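Local structure of uncharacterized protein (Lodderomyces elongisporus NRRL YB-4239, 4EXJ) at residues K94-Q106 / F156-F168. The protein is of unknown function but belongs to the glutathione S-transferase superfamily and resembles Ure2, a transcription regulator in yeast. Sequence-based numbering, arbitrary orientation.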
ATOM      1  N   LYS B  94      15.270   5.848 -12.321  1.00 30.45           N
ATOM      2  CA  LYS B  94      13.967   6.301 -12.784  1.00 28.55           C
ATOM      3  C   LYS B  94      12.965   5.148 -12.739  1.00 32.04           C
ATOM      4  O   LYS B  94      11.842   5.273 -12.208  1.00 27.12           O
ATOM      5  CB  LYS B  94      14.066   6.834 -14.206  1.00 33.41           C
ATOM      6  CG  LYS B  94      12.822   7.538 -14.695  1.00 38.04           C
ATOM      7  CD  LYS B  94      12.962   7.939 -16.172  1.00 51.52           C
ATOM      8  CE  LYS B  94      13.913   9.113 -16.349  1.00 53.66           C
ATOM      9  NZ  LYS B  94      13.362  10.362 -15.759  1.00 57.83           N
ATOM     10  N   LEU B  95      13.360   4.025 -13.318  1.00 29.21           N
ATOM     11  CA  LEU B  95      12.465   2.865 -13.398  1.00 29.06           C
ATOM     12  C   LEU B  95      12.222   2.224 -12.038  1.00 30.23           C
ATOM     13  O   LEU B  95      11.113   1.734 -11.770  1.00 27.34           O
ATOM     14  CB  LEU B  95      13.002   1.844 -14.407  1.00 28.96           C
ATOM     15  CG  LEU B  95      13.069   2.380 -15.836  1.00 32.20           C
ATOM     16  CD1 LEU B  95      13.458   1.254 -16.789  1.00 32.11           C
ATOM     17  CD2 LEU B  95      11.749   2.995 -16.233  1.00 31.35           C
ATOM     18  N   TYR B  96      13.246   2.249 -11.177  1.00 26.21           N
ATOM     19  CA  TYR B  96      13.129   1.725  -9.830  1.00 27.33           C
ATOM     20  C   TYR B  96      12.034   2.464  -9.065  1.00 26.80           C
ATOM     21  O   TYR B  96      11.197   1.836  -8.403  1.00 24.69           O
ATOM     22  CB  TYR B  96      14.459   1.827  -9.077  1.00 25.13           C
ATOM     23  CG  TYR B  96      14.350   1.477  -7.612  1.00 24.30           C
ATOM     24  CD1 TYR B  96      14.499   0.164  -7.175  1.00 28.29           C
ATOM     25  CD2 TYR B  96      14.097   2.468  -6.670  1.00 23.27           C
ATOM     26  CE1 TYR B  96      14.392  -0.154  -5.833  1.00 27.12           C
ATOM     27  CE2 TYR B  96      13.992   2.162  -5.319  1.00 27.12           C
ATOM     28  CZ  TYR B  96      14.137   0.851  -4.917  1.00 30.46           C
ATOM     29  OH  TYR B  96      14.039   0.544  -3.592  1.00 32.90           O
ATOM     30  N   TRP B  97      12.043   3.796  -9.150  1.00 23.77           N
ATOM     31  CA  TRP B  97      10.977   4.569  -8.476  1.00 23.73           C
ATOM     32  C   TRP B  97       9.600   4.385  -9.100  1.00 24.36           C
ATOM     33  O   TRP B  97       8.605   4.402  -8.376  1.00 23.68           O
ATOM     34  CB  TRP B  97      11.339   6.040  -8.304  1.00 25.99           C
ATOM     35  CG  TRP B  97      12.537   6.191  -7.391  1.00 25.50           C
ATOM     36  CD1 TRP B  97      13.799   6.577  -7.761  1.00 31.09           C
ATOM     37  CD2 TRP B  97      12.604   5.886  -5.985  1.00 29.95           C
ATOM     38  NE1 TRP B  97      14.639   6.549  -6.669  1.00 27.48           N
ATOM     39  CE2 TRP B  97      13.930   6.138  -5.570  1.00 28.93           C
ATOM     40  CE3 TRP B  97      11.664   5.460  -5.025  1.00 24.00           C
ATOM     41  CZ2 TRP B  97      14.346   5.942  -4.253  1.00 27.06           C
ATOM     42  CZ3 TRP B  97      12.088   5.269  -3.705  1.00 29.76           C
ATOM     43  CH2 TRP B  97      13.414   5.520  -3.337  1.00 31.05           C
ATOM     44  N   GLU B  98       9.534   4.193 -10.416  1.00 24.80           N
ATOM     45  CA  GLU B  98       8.242   3.911 -11.063  1.00 27.78           C
ATOM     46  C   GLU B  98       7.720   2.572 -10.542  1.00 25.03           C
ATOM     47  O   GLU B  98       6.535   2.439 -10.197  1.00 24.23           O
ATOM     48  CB  GLU B  98       8.373   3.840 -12.596  1.00 27.86           C
ATOM     49  CG  GLU B  98       8.528   5.206 -13.304  1.00 29.76           C
ATOM     50  CD  GLU B  98       8.844   5.088 -14.786  1.00 40.33           C
ATOM     51  OE1 GLU B  98       8.535   4.029 -15.379  1.00 35.71           O
ATOM     52  OE2 GLU B  98       9.397   6.062 -15.358  1.00 35.83           O
ATOM     53  N   GLN B  99       8.609   1.579 -10.504  1.00 23.27           N
ATOM     54  CA  GLN B  99       8.291   0.255 -10.002  1.00 22.19           C
ATOM     55  C   GLN B  99       7.803   0.344  -8.564  1.00 26.11           C
ATOM     56  O   GLN B  99       6.779  -0.242  -8.203  1.00 23.16           O
ATOM     57  CB  GLN B  99       9.570  -0.598 -10.093  1.00 19.29           C
ATOM     58  CG  GLN B  99       9.560  -1.949  -9.440  1.00 22.76           C
ATOM     59  CD  GLN B  99      10.898  -2.603  -9.717  1.00 32.34           C
ATOM     60  OE1 GLN B  99      11.120  -3.141 -10.797  1.00 27.26           O
ATOM     61  NE2 GLN B  99      11.809  -2.508  -8.768  1.00 27.43           N
ATOM     62  N   ASN B 100       8.524   1.088  -7.727  1.00 22.81           N
ATOM     63  CA  ASN B 100       8.143   1.154  -6.319  1.00 23.58           C
ATOM     64  C   ASN B 100       6.779   1.807  -6.133  1.00 23.90           C
ATOM     65  O   ASN B 100       5.945   1.317  -5.367  1.00 23.04           O
ATOM     66  CB  ASN B 100       9.200   1.916  -5.517  1.00 20.86           C
ATOM     67  CG  ASN B 100       9.512   1.260  -4.197  1.00 27.95           C
ATOM     68  OD1 ASN B 100       9.915   0.094  -4.150  1.00 32.65           O
ATOM     69  ND2 ASN B 100       9.387   2.018  -3.123  1.00 28.25           N
ATOM     70  N   GLU B 101       6.544   2.927  -6.819  1.00 22.18           N
ATOM     71  CA  GLU B 101       5.267   3.606  -6.639  1.00 22.13           C
ATOM     72  C   GLU B 101       4.125   2.718  -7.129  1.00 21.98           C
ATOM     73  O   GLU B 101       3.065   2.679  -6.499  1.00 22.32           O
ATOM     74  CB  GLU B 101       5.264   5.009  -7.271  1.00 29.87           C
ATOM     75  CG  GLU B 101       5.271   5.038  -8.754  1.00 29.28           C
ATOM     76  CD  GLU B 101       5.541   6.430  -9.320  1.00 51.35           C
ATOM     77  OE1 GLU B 101       5.208   6.656 -10.504  1.00 46.15           O
ATOM     78  OE2 GLU B 101       6.089   7.290  -8.588  1.00 36.91           O
ATOM     79  N   LEU B 102       4.317   2.019  -8.248  1.00 21.90           N
ATOM     80  CA  LEU B 102       3.233   1.144  -8.749  1.00 22.52           C
ATOM     81  C   LEU B 102       2.947  -0.052  -7.866  1.00 22.05           C
ATOM     82  O   LEU B 102       1.795  -0.505  -7.794  1.00 21.94           O
ATOM     83  CB  LEU B 102       3.464   0.704 -10.200  1.00 21.21           C
ATOM     84  CG  LEU B 102       3.264   1.879 -11.155  1.00 24.47           C
ATOM     85  CD1 LEU B 102       3.737   1.477 -12.544  1.00 26.59           C
ATOM     86  CD2 LEU B 102       1.812   2.339 -11.184  1.00 28.13           C
ATOM     87  N   LEU B 103       3.957  -0.547  -7.149  1.00 19.17           N
ATOM     88  CA  LEU B 103       3.722  -1.632  -6.183  1.00 20.33           C
ATOM     89  C   LEU B 103       2.913  -1.108  -4.982  1.00 21.48           C
ATOM     90  O   LEU B 103       2.012  -1.793  -4.464  1.00 21.56           O
ATOM     91  CB  LEU B 103       5.047  -2.233  -5.721  1.00 20.22           C
ATOM     92  CG  LEU B 103       5.773  -3.034  -6.804  1.00 21.11           C
ATOM     93  CD1 LEU B 103       7.160  -3.399  -6.317  1.00 27.38           C
ATOM     94  CD2 LEU B 103       4.972  -4.263  -7.153  1.00 25.14           C
ATOM     95  N   PHE B 104       3.200   0.113  -4.536  1.00 19.57           N
ATOM     96  CA  PHE B 104       2.351   0.723  -3.507  1.00 21.96           C
ATOM     97  C   PHE B 104       0.944   0.964  -4.028  1.00 23.95           C
ATOM     98  O   PHE B 104      -0.032   0.645  -3.351  1.00 21.97           O
ATOM     99  CB  PHE B 104       2.961   2.030  -2.972  1.00 20.47           C
ATOM    100  CG  PHE B 104       3.943   1.812  -1.837  1.00 22.12           C
ATOM    101  CD1 PHE B 104       3.490   1.678  -0.537  1.00 24.77           C
ATOM    102  CD2 PHE B 104       5.305   1.749  -2.086  1.00 22.99           C
ATOM    103  CE1 PHE B 104       4.394   1.477   0.503  1.00 25.20           C
ATOM    104  CE2 PHE B 104       6.205   1.542  -1.052  1.00 29.03           C
ATOM    105  CZ  PHE B 104       5.743   1.407   0.221  1.00 23.77           C
ATOM    106  N   TYR B 105       0.844   1.488  -5.245  1.00 20.92           N
ATOM    107  CA  TYR B 105      -0.461   1.777  -5.834  1.00 22.34           C
ATOM    108  C   TYR B 105      -1.307   0.496  -5.986  1.00 19.78           C
ATOM    109  O   TYR B 105      -2.519   0.470  -5.640  1.00 20.86           O
ATOM    110  CB  TYR B 105      -0.259   2.455  -7.209  1.00 21.43           C
ATOM    111  CG  TYR B 105      -1.589   2.805  -7.841  1.00 19.84           C
ATOM    112  CD1 TYR B 105      -2.280   1.863  -8.582  1.00 21.43           C
ATOM    113  CD2 TYR B 105      -2.161   4.062  -7.664  1.00 22.27           C
ATOM    114  CE1 TYR B 105      -3.520   2.155  -9.135  1.00 24.95           C
ATOM    115  CE2 TYR B 105      -3.402   4.374  -8.220  1.00 20.46           C
ATOM    116  CZ  TYR B 105      -4.069   3.407  -8.955  1.00 24.99           C
ATOM    117  OH  TYR B 105      -5.314   3.685  -9.493  1.00 24.87           O
ATOM    118  N   GLN B 106      -0.688  -0.571  -6.488  1.00 19.66           N
ATOM    119  CA  GLN B 106      -1.441  -1.819  -6.701  1.00 20.17           C
ATOM    120  C   GLN B 106      -1.979  -2.359  -5.399  1.00 19.88           C
ATOM    121  O   GLN B 106      -3.124  -2.800  -5.313  1.00 22.01           O
ATOM    122  CB  GLN B 106      -0.623  -2.867  -7.465  1.00 21.67           C
ATOM    123  CG  GLN B 106      -1.420  -4.044  -8.013  1.00 21.12           C
ATOM    124  CD  GLN B 106      -1.789  -5.082  -6.968  1.00 20.84           C
ATOM    125  OE1 GLN B 106      -1.071  -5.263  -5.968  1.00 21.71           O
ATOM    126  NE2 GLN B 106      -2.897  -5.780  -7.191  1.00 21.36           N
ATOM    127  N   PHE B 156       3.803  -2.237 -17.692  1.00 23.77           N
ATOM    128  CA  PHE B 156       3.671  -1.111 -16.780  1.00 26.60           C
ATOM    129  C   PHE B 156       4.938  -0.295 -16.626  1.00 22.65           C
ATOM    130  O   PHE B 156       4.861   0.931 -16.543  1.00 29.04           O
ATOM    131  CB  PHE B 156       3.174  -1.568 -15.398  1.00 21.96           C
ATOM    132  CG  PHE B 156       1.670  -1.562 -15.281  1.00 22.95           C
ATOM    133  CD1 PHE B 156       0.973  -0.378 -15.100  1.00 26.18           C
ATOM    134  CD2 PHE B 156       0.956  -2.746 -15.419  1.00 22.61           C
ATOM    135  CE1 PHE B 156      -0.426  -0.374 -14.999  1.00 26.42           C
ATOM    136  CE2 PHE B 156      -0.436  -2.744 -15.348  1.00 23.28           C
ATOM    137  CZ  PHE B 156      -1.123  -1.564 -15.141  1.00 26.01           C
ATOM    138  N   VAL B 157       6.077  -0.974 -16.611  1.00 25.88           N
ATOM    139  CA  VAL B 157       7.357  -0.325 -16.344  1.00 25.69           C
ATOM    140  C   VAL B 157       8.401  -0.798 -17.343  1.00 30.02           C
ATOM    141  O   VAL B 157       8.600  -1.998 -17.538  1.00 28.23           O
ATOM    142  CB  VAL B 157       7.864  -0.621 -14.899  1.00 26.21           C
ATOM    143  CG1 VAL B 157       9.193   0.083 -14.634  1.00 29.92           C
ATOM    144  CG2 VAL B 157       6.810  -0.185 -13.850  1.00 29.74           C
ATOM    145  N   GLY B 158       9.087   0.150 -17.965  1.00 29.60           N
ATOM    146  CA  GLY B 158      10.182  -0.231 -18.848  1.00 29.57           C
ATOM    147  C   GLY B 158       9.661  -0.954 -20.072  1.00 31.31           C
ATOM    148  O   GLY B 158       8.574  -0.656 -20.550  1.00 35.28           O
ATOM    149  N   ASP B 159      10.448  -1.888 -20.594  1.00 31.26           N
ATOM    150  CA  ASP B 159      10.086  -2.507 -21.861  1.00 36.88           C
ATOM    151  C   ASP B 159       9.854  -4.004 -21.760  1.00 36.02           C
ATOM    152  O   ASP B 159       9.996  -4.725 -22.747  1.00 31.90           O
ATOM    153  CB  ASP B 159      11.145  -2.186 -22.933  1.00 36.79           C
ATOM    154  CG  ASP B 159      12.531  -2.720 -22.590  1.00 51.74           C
ATOM    155  OD1 ASP B 159      12.726  -3.324 -21.511  1.00 43.01           O
ATOM    156  OD2 ASP B 159      13.442  -2.536 -23.430  1.00 54.28           O
ATOM    157  N   LYS B 160       9.471  -4.483 -20.580  1.00 29.45           N
ATOM    158  CA  LYS B 160       9.321  -5.909 -20.402  1.00 27.26           C
ATOM    159  C   LYS B 160       8.404  -6.201 -19.219  1.00 27.39           C
ATOM    160  O   LYS B 160       8.136  -5.318 -18.386  1.00 26.13           O
ATOM    161  CB  LYS B 160      10.669  -6.563 -20.152  1.00 31.23           C
ATOM    162  CG  LYS B 160      11.298  -6.157 -18.837  1.00 29.56           C
ATOM    163  CD  LYS B 160      12.692  -6.729 -18.695  1.00 39.79           C
ATOM    164  CE  LYS B 160      13.399  -6.175 -17.478  1.00 43.78           C
ATOM    165  NZ  LYS B 160      14.818  -6.623 -17.469  1.00 45.06           N
ATOM    166  N   PHE B 161       7.929  -7.438 -19.189  1.00 27.51           N
ATOM    167  CA  PHE B 161       7.166  -7.980 -18.062  1.00 26.93           C
ATOM    168  C   PHE B 161       7.992  -7.904 -16.769  1.00 25.03           C
ATOM    169  O   PHE B 161       9.121  -8.401 -16.709  1.00 25.46           O
ATOM    170  CB  PHE B 161       6.827  -9.437 -18.397  1.00 28.50           C
ATOM    171  CG  PHE B 161       6.027 -10.174 -17.347  1.00 22.79           C
ATOM    172  CD1 PHE B 161       6.657 -10.803 -16.283  1.00 24.02           C
ATOM    173  CD2 PHE B 161       4.653 -10.324 -17.497  1.00 27.16           C
ATOM    174  CE1 PHE B 161       5.913 -11.523 -15.358  1.00 25.30           C
ATOM    175  CE2 PHE B 161       3.913 -11.046 -16.572  1.00 22.15           C
ATOM    176  CZ  PHE B 161       4.537 -11.645 -15.520  1.00 22.96           C
ATOM    177  N   THR B 162       7.425  -7.283 -15.724  1.00 24.89           N
ATOM    178  CA  THR B 162       8.112  -7.175 -14.440  1.00 25.09           C
ATOM    179  C   THR B 162       7.220  -7.516 -13.237  1.00 24.54           C
ATOM    180  O   THR B 162       6.045  -7.891 -13.373  1.00 23.65           O
ATOM    181  CB  THR B 162       8.618  -5.735 -14.169  1.00 26.06           C
ATOM    182  OG1 THR B 162       7.506  -4.839 -14.008  1.00 22.77           O
ATOM    183  CG2 THR B 162       9.538  -5.249 -15.294  1.00 27.33           C
ATOM    184  N   ILE B 163       7.804  -7.401 -12.056  1.00 23.24           N
ATOM    185  CA  ILE B 163       7.045  -7.615 -10.823  1.00 23.01           C
ATOM    186  C   ILE B 163       5.821  -6.701 -10.734  1.00 24.61           C
ATOM    187  O   ILE B 163       4.857  -7.043 -10.055  1.00 19.63           O
ATOM    188  CB  ILE B 163       7.920  -7.491  -9.531  1.00 23.08           C
ATOM    189  CG1 ILE B 163       8.589  -6.105  -9.441  1.00 22.73           C
ATOM    190  CG2 ILE B 163       8.930  -8.682  -9.429  1.00 23.13           C
ATOM    191  CD1 ILE B 163       9.461  -5.922  -8.223  1.00 23.84           C
ATOM    192  N   VAL B 164       5.838  -5.540 -11.391  1.00 22.52           N
ATOM    193  CA  VAL B 164       4.647  -4.686 -11.371  1.00 21.38           C
ATOM    194  C   VAL B 164       3.520  -5.346 -12.179  1.00 24.33           C
ATOM    195  O   VAL B 164       2.343  -5.381 -11.762  1.00 23.58           O
ATOM    196  CB  VAL B 164       4.950  -3.290 -11.910  1.00 21.72           C
ATOM    197  CG1 VAL B 164       3.654  -2.489 -12.078  1.00 19.59           C
ATOM    198  CG2 VAL B 164       5.915  -2.560 -10.964  1.00 25.90           C
ATOM    199  N   ASP B 165       3.876  -5.898 -13.336  1.00 21.68           N
ATOM    200  CA  ASP B 165       2.887  -6.660 -14.089  1.00 24.59           C
ATOM    201  C   ASP B 165       2.384  -7.871 -13.319  1.00 23.20           C
ATOM    202  O   ASP B 165       1.207  -8.186 -13.411  1.00 24.48           O
ATOM    203  CB  ASP B 165       3.422  -7.094 -15.454  1.00 25.03           C
ATOM    204  CG  ASP B 165       3.935  -5.914 -16.261  1.00 25.16           C
ATOM    205  OD1 ASP B 165       3.111  -5.082 -16.722  1.00 24.86           O
ATOM    206  OD2 ASP B 165       5.174  -5.806 -16.372  1.00 26.53           O
ATOM    207  N   ILE B 166       3.263  -8.550 -12.582  1.00 21.85           N
ATOM    208  CA  ILE B 166       2.809  -9.659 -11.743  1.00 22.29           C
ATOM    209  C   ILE B 166       1.791  -9.148 -10.714  1.00 21.57           C
ATOM    210  O   ILE B 166       0.714  -9.747 -10.553  1.00 21.44           O
ATOM    211  CB  ILE B 166       3.969 -10.342 -11.021  1.00 21.68           C
ATOM    212  CG1 ILE B 166       4.920 -11.005 -12.034  1.00 23.90           C
ATOM    213  CG2 ILE B 166       3.474 -11.374 -10.019  1.00 22.28           C
ATOM    214  CD1 ILE B 166       6.202 -11.524 -11.393  1.00 26.49           C
ATOM    215  N   ALA B 167       2.112  -8.061 -10.018  1.00 22.71           N
ATOM    216  CA  ALA B 167       1.191  -7.572  -8.982  1.00 21.74           C
ATOM    217  C   ALA B 167      -0.192  -7.260  -9.602  1.00 21.00           C
ATOM    218  O   ALA B 167      -1.238  -7.736  -9.120  1.00 20.78           O
ATOM    219  CB  ALA B 167       1.768  -6.352  -8.278  1.00 20.40           C
ATOM    220  N   PHE B 168      -0.224  -6.464 -10.646  1.00 20.94           N
ATOM    221  CA  PHE B 168      -1.475  -6.125 -11.269  1.00 20.38           C
ATOM    222  C   PHE B 168      -2.217  -7.331 -11.912  1.00 18.71           C
ATOM    223  O   PHE B 168      -3.406  -7.439 -11.804  1.00 20.59           O
ATOM    224  CB  PHE B 168      -1.274  -5.010 -12.308  1.00 20.59           C
ATOM    225  CG  PHE B 168      -1.218  -3.612 -11.748  1.00 19.83           C
ATOM    226  CD1 PHE B 168      -2.343  -2.981 -11.287  1.00 21.91           C
ATOM    227  CD2 PHE B 168      -0.041  -2.916 -11.712  1.00 20.79           C
ATOM    228  CE1 PHE B 168      -2.274  -1.695 -10.825  1.00 20.88           C
ATOM    229  CE2 PHE B 168       0.006  -1.631 -11.243  1.00 21.02           C
ATOM    230  CZ  PHE B 168      -1.109  -1.038 -10.780  1.00 19.21           C
TER
HETATM  231  O   HOH W   1       8.640   3.073 -17.736  1.00 34.88           O
HETATM  232  O   HOH W   2       5.815   3.365 -15.162  1.00 35.85           O
HETATM  233  O   HOH W   3       9.196  -2.729 -12.566  1.00 34.09           O
HETATM  234  O   HOH W   4      -4.395  -5.751  -9.808  1.00 24.47           O
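The F168 ring is held between Q106 and F156. Q106 CG sits over one face, 3.7 Å from the ring centroid and 16° off the normal, a CH-pi contact. F156 CZ lies over the opposite face, offset toward the rim. V164 CG1 and Y105 CD1 meet the ring at its edge, Y105 CD1 being 3.8 Å from F168 CZ. With chi1 at -166°, CG of Q106 points opposite the backbone N and its methylene lies on the ring; a bend at chi2 (-77°) then brings the amide against the A167 carbonyl, Q106 CD lying 3.5 Å from A167 O, without a hydrogen bond. Water 4 bridges Q106 NE2 and F168 O, while K16 and N69 donate to Q106 OE1.

The nearly parallel helices 94-106 and 163-168 pack through aliphatic side chains. L102 CB meets V164 CG1 at 3.7 Å, the two side chains crossing at about a right angle. L102 CD1 touches V157 CG2. L103 spreads its methyls, CD1 to I163 CD1 and CD2 to A167 CB. I163 CD1 also packs on the amide carbon of Q99.

The contact lies within the mainly helical C-terminal domain of the GST fold. T162 and D165 form the N-capping box that starts helix 163-179, a conserved element of this fold. V164 N donates to T162 OG1, and T162 N to the anti lone pair of D165 OD2 (2.8 Å). F156 N reaches the syn lone pair of D165 OD1, which W198 also binds; this ties the preceding loop to the helix start.

Waters join the two segments at this end. E98 OE1 accepts from water 1, which takes the G158 N-H, and from water 2, which also donates to F156 O. Water 3 links Q99 OE1 with T162 OG1, and Y87 N donates to the same Q99 oxygen.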